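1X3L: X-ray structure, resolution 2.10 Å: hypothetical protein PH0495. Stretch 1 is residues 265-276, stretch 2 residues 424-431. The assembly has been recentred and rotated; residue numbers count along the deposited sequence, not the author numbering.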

ATOM      1  N   ILE A 265      -8.297  -2.421   5.075  1.00 27.12           N
ATOM      2  CA  ILE A 265      -9.158  -3.160   4.150  1.00 25.83           C
ATOM      3  C   ILE A 265      -8.547  -3.622   2.829  1.00 26.51           C
ATOM      4  O   ILE A 265      -9.200  -4.307   2.041  1.00 25.61           O
ATOM      5  N   ALA A 266      -7.305  -3.239   2.572  1.00 26.78           N
ATOM      6  CA  ALA A 266      -6.626  -3.665   1.352  1.00 25.96           C
ATOM      7  C   ALA A 266      -5.159  -3.673   1.712  1.00 26.10           C
ATOM      8  O   ALA A 266      -4.644  -2.697   2.261  1.00 26.95           O
ATOM      9  N   SER A 267      -4.492  -4.782   1.420  1.00 25.73           N
ATOM     10  CA  SER A 267      -3.079  -4.929   1.749  1.00 26.19           C
ATOM     11  C   SER A 267      -2.544  -6.150   1.028  1.00 26.52           C
ATOM     12  O   SER A 267      -3.302  -6.922   0.448  1.00 26.57           O
ATOM     13  N   ASN A 268      -1.233  -6.330   1.078  1.00 27.20           N
ATOM     14  CA  ASN A 268      -0.619  -7.469   0.426  1.00 27.59           C
ATOM     15  C   ASN A 268      -1.187  -8.761   1.025  1.00 27.57           C
ATOM     16  O   ASN A 268      -1.532  -9.691   0.298  1.00 27.54           O
ATOM     17  N   SER A 269      -1.301  -8.803   2.352  1.00 27.32           N
ATOM     18  CA  SER A 269      -1.834  -9.975   3.045  1.00 27.56           C
ATOM     19  C   SER A 269      -3.270 -10.299   2.614  1.00 27.01           C
ATOM     20  O   SER A 269      -3.617 -11.465   2.393  1.00 24.64           O
ATOM     21  N   ILE A 270      -4.102  -9.270   2.499  1.00 26.14           N
ATOM     22  CA  ILE A 270      -5.486  -9.479   2.089  1.00 26.56           C
ATOM     23  C   ILE A 270      -5.535 -10.023   0.663  1.00 27.12           C
ATOM     24  O   ILE A 270      -6.385 -10.859   0.337  1.00 28.07           O
ATOM     25  N   SER A 271      -4.612  -9.573  -0.183  1.00 25.50           N
ATOM     26  CA  SER A 271      -4.580 -10.071  -1.553  1.00 26.43           C
ATOM     27  C   SER A 271      -4.052 -11.509  -1.583  1.00 23.46           C
ATOM     28  O   SER A 271      -4.519 -12.328  -2.373  1.00 26.43           O
ATOM     29  N   CYS A 272      -3.091 -11.819  -0.716  1.00 23.58           N
ATOM     30  CA  CYS A 272      -2.543 -13.175  -0.657  1.00 22.95           C
ATOM     31  C   CYS A 272      -3.614 -14.152  -0.163  1.00 24.29           C
ATOM     32  O   CYS A 272      -3.670 -15.304  -0.596  1.00 25.22           O
ATOM     33  N   GLU A 273      -4.468 -13.682   0.741  1.00 24.20           N
ATOM     34  CA  GLU A 273      -5.528 -14.521   1.277  1.00 25.67           C
ATOM     35  C   GLU A 273      -6.573 -14.764   0.189  1.00 25.59           C
ATOM     36  O   GLU A 273      -7.132 -15.859   0.090  1.00 24.65           O
ATOM     37  N   ALA A 274      -6.817 -13.749  -0.635  1.00 24.22           N
ATOM     38  CA  ALA A 274      -7.770 -13.883  -1.731  1.00 24.39           C
ATOM     39  C   ALA A 274      -7.261 -14.954  -2.694  1.00 23.78           C
ATOM     40  O   ALA A 274      -8.046 -15.715  -3.259  1.00 26.12           O
ATOM     41  N   ILE A 275      -5.942 -15.007  -2.876  1.00 24.79           N
ATOM     42  CA  ILE A 275      -5.321 -16.000  -3.756  1.00 23.48           C
ATOM     43  C   ILE A 275      -5.469 -17.406  -3.175  1.00 23.13           C
ATOM     44  O   ILE A 275      -5.876 -18.341  -3.872  1.00 22.04           O
ATOM     45  N   ALA A 276      -5.124 -17.547  -1.898  1.00 22.78           N
ATOM     46  CA  ALA A 276      -5.194 -18.836  -1.213  1.00 25.22           C
ATOM     47  C   ALA A 276      -6.620 -19.382  -1.166  1.00 25.43           C
ATOM     48  O   ALA A 276      -6.836 -20.586  -1.284  1.00 27.20           O
ATOM     49  N   ASN A 424      -2.337  -0.414  -5.278  1.00 30.16           N
ATOM     50  CA  ASN A 424      -0.958  -0.747  -4.954  1.00 29.85           C
ATOM     51  C   ASN A 424      -0.792  -1.339  -3.563  1.00 30.15           C
ATOM     52  O   ASN A 424      -0.867  -0.631  -2.557  1.00 28.49           O
ATOM     53  N   VAL A 425      -0.584  -2.651  -3.513  1.00 28.51           N
ATOM     54  CA  VAL A 425      -0.357  -3.335  -2.249  1.00 28.17           C
ATOM     55  C   VAL A 425       0.923  -4.146  -2.408  1.00 27.62           C
ATOM     56  O   VAL A 425       1.090  -5.205  -1.808  1.00 26.53           O
ATOM     57  N   ASN A 426       1.817  -3.618  -3.239  1.00 26.78           N
ATOM     58  CA  ASN A 426       3.138  -4.176  -3.550  1.00 26.78           C
ATOM     59  C   ASN A 426       3.066  -5.488  -4.354  1.00 27.37           C
ATOM     60  O   ASN A 426       2.135  -5.733  -5.111  1.00 27.86           O
ATOM     61  N   SER A 427       4.078  -6.340  -4.220  1.00 26.99           N
ATOM     62  CA  SER A 427       4.158  -7.533  -5.058  1.00 27.29           C
ATOM     63  C   SER A 427       3.834  -8.886  -4.455  1.00 27.04           C
ATOM     64  O   SER A 427       3.929  -9.090  -3.244  1.00 26.36           O
ATOM     65  N   ILE A 428       3.477  -9.817  -5.336  1.00 26.30           N
ATOM     66  CA  ILE A 428       3.147 -11.174  -4.937  1.00 25.04           C
ATOM     67  C   ILE A 428       3.717 -12.183  -5.920  1.00 25.88           C
ATOM     68  O   ILE A 428       3.711 -11.956  -7.137  1.00 25.30           O
ATOM     69  N   VAL A 429       4.218 -13.288  -5.380  1.00 21.27           N
ATOM     70  CA  VAL A 429       4.749 -14.363  -6.189  1.00 22.44           C
ATOM     71  C   VAL A 429       3.857 -15.566  -5.929  1.00 23.29           C
ATOM     72  O   VAL A 429       3.648 -15.952  -4.780  1.00 24.60           O
ATOM     73  N   ILE A 430       3.314 -16.147  -6.986  1.00 22.23           N
ATOM     74  CA  ILE A 430       2.473 -17.319  -6.816  1.00 23.95           C
ATOM     75  C   ILE A 430       3.202 -18.503  -7.437  1.00 24.37           C
ATOM     76  O   ILE A 430       3.583 -18.449  -8.607  1.00 25.17           O
ATOM     77  N   ALA A 431       3.424 -19.556  -6.654  1.00 22.31           N
ATOM     78  CA  ALA A 431       4.094 -20.748  -7.168  1.00 23.04           C
ATOM     79  C   ALA A 431       3.099 -21.905  -7.169  1.00 25.14           C
ATOM     80  O   ALA A 431       2.510 -22.239  -6.140  1.00 24.94           O
TER

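Apolar side chains commonly fill helix-on-strand interfaces, and a polar side chain can add a tie by bonding to main-chain carbonyls on the other segment. The hypothetical protein PH0495 offers a compact example. Its helix 268-276 and strand 427-431 run in nearly the same direction, 25° apart, with axes that approach to 9.3 Å, and the two stretches bury 418 Å² between them although touching residues are at least 153 positions apart in sequence. Three residues cover the most surface: Val425, Asn268 and Ile428.

Val425 lies just before the strand, where the backbones come close; its CA is 4.9 Å from the CA of Asn268. Its CA-to-CB bond points toward the first stretch, and with chi1 in the m well its methyl groups reach from the end of the first stretch's own strand, at Ala266, to the first turn of the helix, at Ser271. Val425 CB sits 3.6 Å from Ser267 C, CG1 lies 4.1 Å from Ala266 C, and CG2 reaches to 3.8 Å from Ser271 OG, a hydroxyl whose hydrogen bonding is met elsewhere in the structure. The valine's closest contacts with Ala266 and Ser267 are to backbone atoms. The side chain of Ser267 turns elsewhere: its CB points away from the second stretch, and with chi1 at 67° its OG accepts from Ile270 N at 3.1 Å, capping the first turn.

Asn268 supplies the polar tie. Its CA-to-CB bond points sideways, but the t rotamer at chi1, with chi2 at -79°, carries the amide nearer to the second stretch. There Asn268 ND2 donates two hydrogen bonds, to Ser427 O at 2.8 Å and to Val425 O at 3.0 Å, both with N-H...acceptor angles close to 155°. One amide nitrogen, with its two hydrogens, can bridge two carbonyls in this way, and here it links the start of the strand to the loop just before it. Both acceptors are main-chain atoms, so the link does not depend on the side chains of Val425 or Ser427; the latter points its CB away. Asn268 ND2 also lies 3.7 Å from Ile428 CG1, bringing the polar tie right up to the apolar part of the contact.

Ile428 points toward the helix and, in the m,t rotamer, extends its CD1 to 3.7 Å from Ser271 CB and 4.1 Å from Cys272 SG. One helical turn beyond Ser271, Ile428 CG2 lies 3.7 Å from Ile275 CD1, and Ile428 CD1 is also near that methyl, at 4.1 Å. Ile275, also m,t and pointing toward the strand, then closes the far end of the contact: its CD1 lies 3.4 Å from Ile430 CD1, a tight methyl-to-methyl approach. Strand alternation accounts for the pattern on the second stretch, since Ile428 and Ile430 point toward the helix while Val429 between them points away. The helix answers with Ser271 and Ile275, four residues apart and both directed toward the strand.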

ATOM      1  CB  ILE A 265     -10.433  -2.352   3.845  1.00 28.00           C
ATOM      2  CG1 ILE A 265     -10.084  -1.116   3.008  1.00 27.97           C
ATOM      3  CG2 ILE A 265     -11.092  -1.928   5.157  1.00 24.65           C
ATOM      4  CD1 ILE A 265     -11.287  -0.417   2.414  1.00 28.98           C
ATOM      5  CB  ALA A 266      -6.903  -2.691   0.201  1.00 25.51           C
ATOM      6  CB  SER A 267      -2.913  -5.148   3.251  1.00 26.49           C
ATOM      7  OG  SER A 267      -3.475  -6.400   3.628  1.00 24.77           O
ATOM      8  CB  ASN A 268       0.898  -7.398   0.600  1.00 27.84           C
ATOM      9  CG  ASN A 268       1.620  -8.411  -0.249  1.00 29.72           C
ATOM     10  OD1 ASN A 268       1.681  -9.586   0.095  1.00 29.37           O
ATOM     11  ND2 ASN A 268       2.158  -7.962  -1.378  1.00 28.71           N
ATOM     12  CB  SER A 269      -1.802  -9.755   4.560  1.00 28.25           C
ATOM     13  OG  SER A 269      -2.403 -10.849   5.235  1.00 29.52           O
ATOM     14  CB  ILE A 270      -6.307  -8.167   2.226  1.00 26.93           C
ATOM     15  CG1 ILE A 270      -6.605  -7.917   3.713  1.00 25.44           C
ATOM     16  CG2 ILE A 270      -7.607  -8.257   1.441  1.00 24.74           C
ATOM     17  CD1 ILE A 270      -7.220  -6.567   3.999  1.00 24.41           C
ATOM     18  CB  SER A 271      -3.731  -9.159  -2.450  1.00 24.29           C
ATOM     19  OG  SER A 271      -4.438  -7.966  -2.769  1.00 24.56           O
ATOM     20  CB  CYS A 272      -1.330 -13.226   0.280  1.00 25.06           C
ATOM     21  SG  CYS A 272       0.172 -12.409  -0.371  1.00 25.54           S
ATOM     22  CB  GLU A 273      -6.151 -13.861   2.513  1.00 24.25           C
ATOM     23  CG  GLU A 273      -5.141 -13.686   3.645  1.00 25.70           C
ATOM     24  CD  GLU A 273      -5.694 -12.921   4.840  1.00 29.95           C
ATOM     25  OE1 GLU A 273      -6.639 -12.124   4.663  1.00 31.14           O
ATOM     26  OE2 GLU A 273      -5.164 -13.102   5.958  1.00 32.30           O
ATOM     27  CB  ALA A 274      -7.936 -12.550  -2.462  1.00 25.19           C
ATOM     28  CB  ILE A 275      -3.803 -15.730  -3.945  1.00 23.15           C
ATOM     29  CG1 ILE A 275      -3.586 -14.471  -4.792  1.00 25.97           C
ATOM     30  CG2 ILE A 275      -3.138 -16.923  -4.612  1.00 20.64           C
ATOM     31  CD1 ILE A 275      -2.111 -14.049  -4.886  1.00 26.12           C
ATOM     32  CB  ALA A 276      -4.639 -18.702   0.208  1.00 22.82           C
ATOM     33  CB  ASN A 424      -0.059   0.490  -5.092  1.00 32.81           C
ATOM     34  CG  ASN A 424       1.384   0.216  -4.688  1.00 34.25           C
ATOM     35  OD1 ASN A 424       1.848  -0.923  -4.721  1.00 31.76           O
ATOM     36  ND2 ASN A 424       2.104   1.270  -4.318  1.00 35.01           N
ATOM     37  CB  VAL A 425      -1.540  -4.255  -1.857  1.00 27.92           C
ATOM     38  CG1 VAL A 425      -2.776  -3.399  -1.580  1.00 28.28           C
ATOM     39  CG2 VAL A 425      -1.820  -5.261  -2.953  1.00 25.14           C
ATOM     40  CB  ASN A 426       3.876  -4.414  -2.232  1.00 27.97           C
ATOM     41  CG  ASN A 426       4.275  -3.089  -1.635  1.00 32.35           C
ATOM     42  OD1 ASN A 426       4.753  -2.187  -2.317  1.00 31.79           O
ATOM     43  ND2 ASN A 426       4.066  -2.977  -0.312  1.00 31.51           N
ATOM     44  CB  SER A 427       5.546  -7.607  -5.694  1.00 24.41           C
ATOM     45  OG  SER A 427       5.808  -6.450  -6.466  1.00 27.79           O
ATOM     46  CB  ILE A 428       1.625 -11.399  -4.884  1.00 26.81           C
ATOM     47  CG1 ILE A 428       0.984 -10.416  -3.908  1.00 25.43           C
ATOM     48  CG2 ILE A 428       1.329 -12.848  -4.491  1.00 25.36           C
ATOM     49  CD1 ILE A 428      -0.542 -10.427  -3.930  1.00 25.92           C
ATOM     50  CB  VAL A 429       6.187 -14.760  -5.789  1.00 23.02           C
ATOM     51  CG1 VAL A 429       6.679 -15.862  -6.714  1.00 24.23           C
ATOM     52  CG2 VAL A 429       7.122 -13.549  -5.864  1.00 22.95           C
ATOM     53  CB  ILE A 430       1.115 -17.147  -7.522  1.00 23.57           C
ATOM     54  CG1 ILE A 430       0.390 -15.908  -6.984  1.00 23.60           C
ATOM     55  CG2 ILE A 430       0.259 -18.391  -7.306  1.00 26.72           C
ATOM     56  CD1 ILE A 430      -0.957 -15.628  -7.684  1.00 22.82           C
ATOM     57  CB  ALA A 431       5.313 -21.092  -6.305  1.00 23.73           C
TER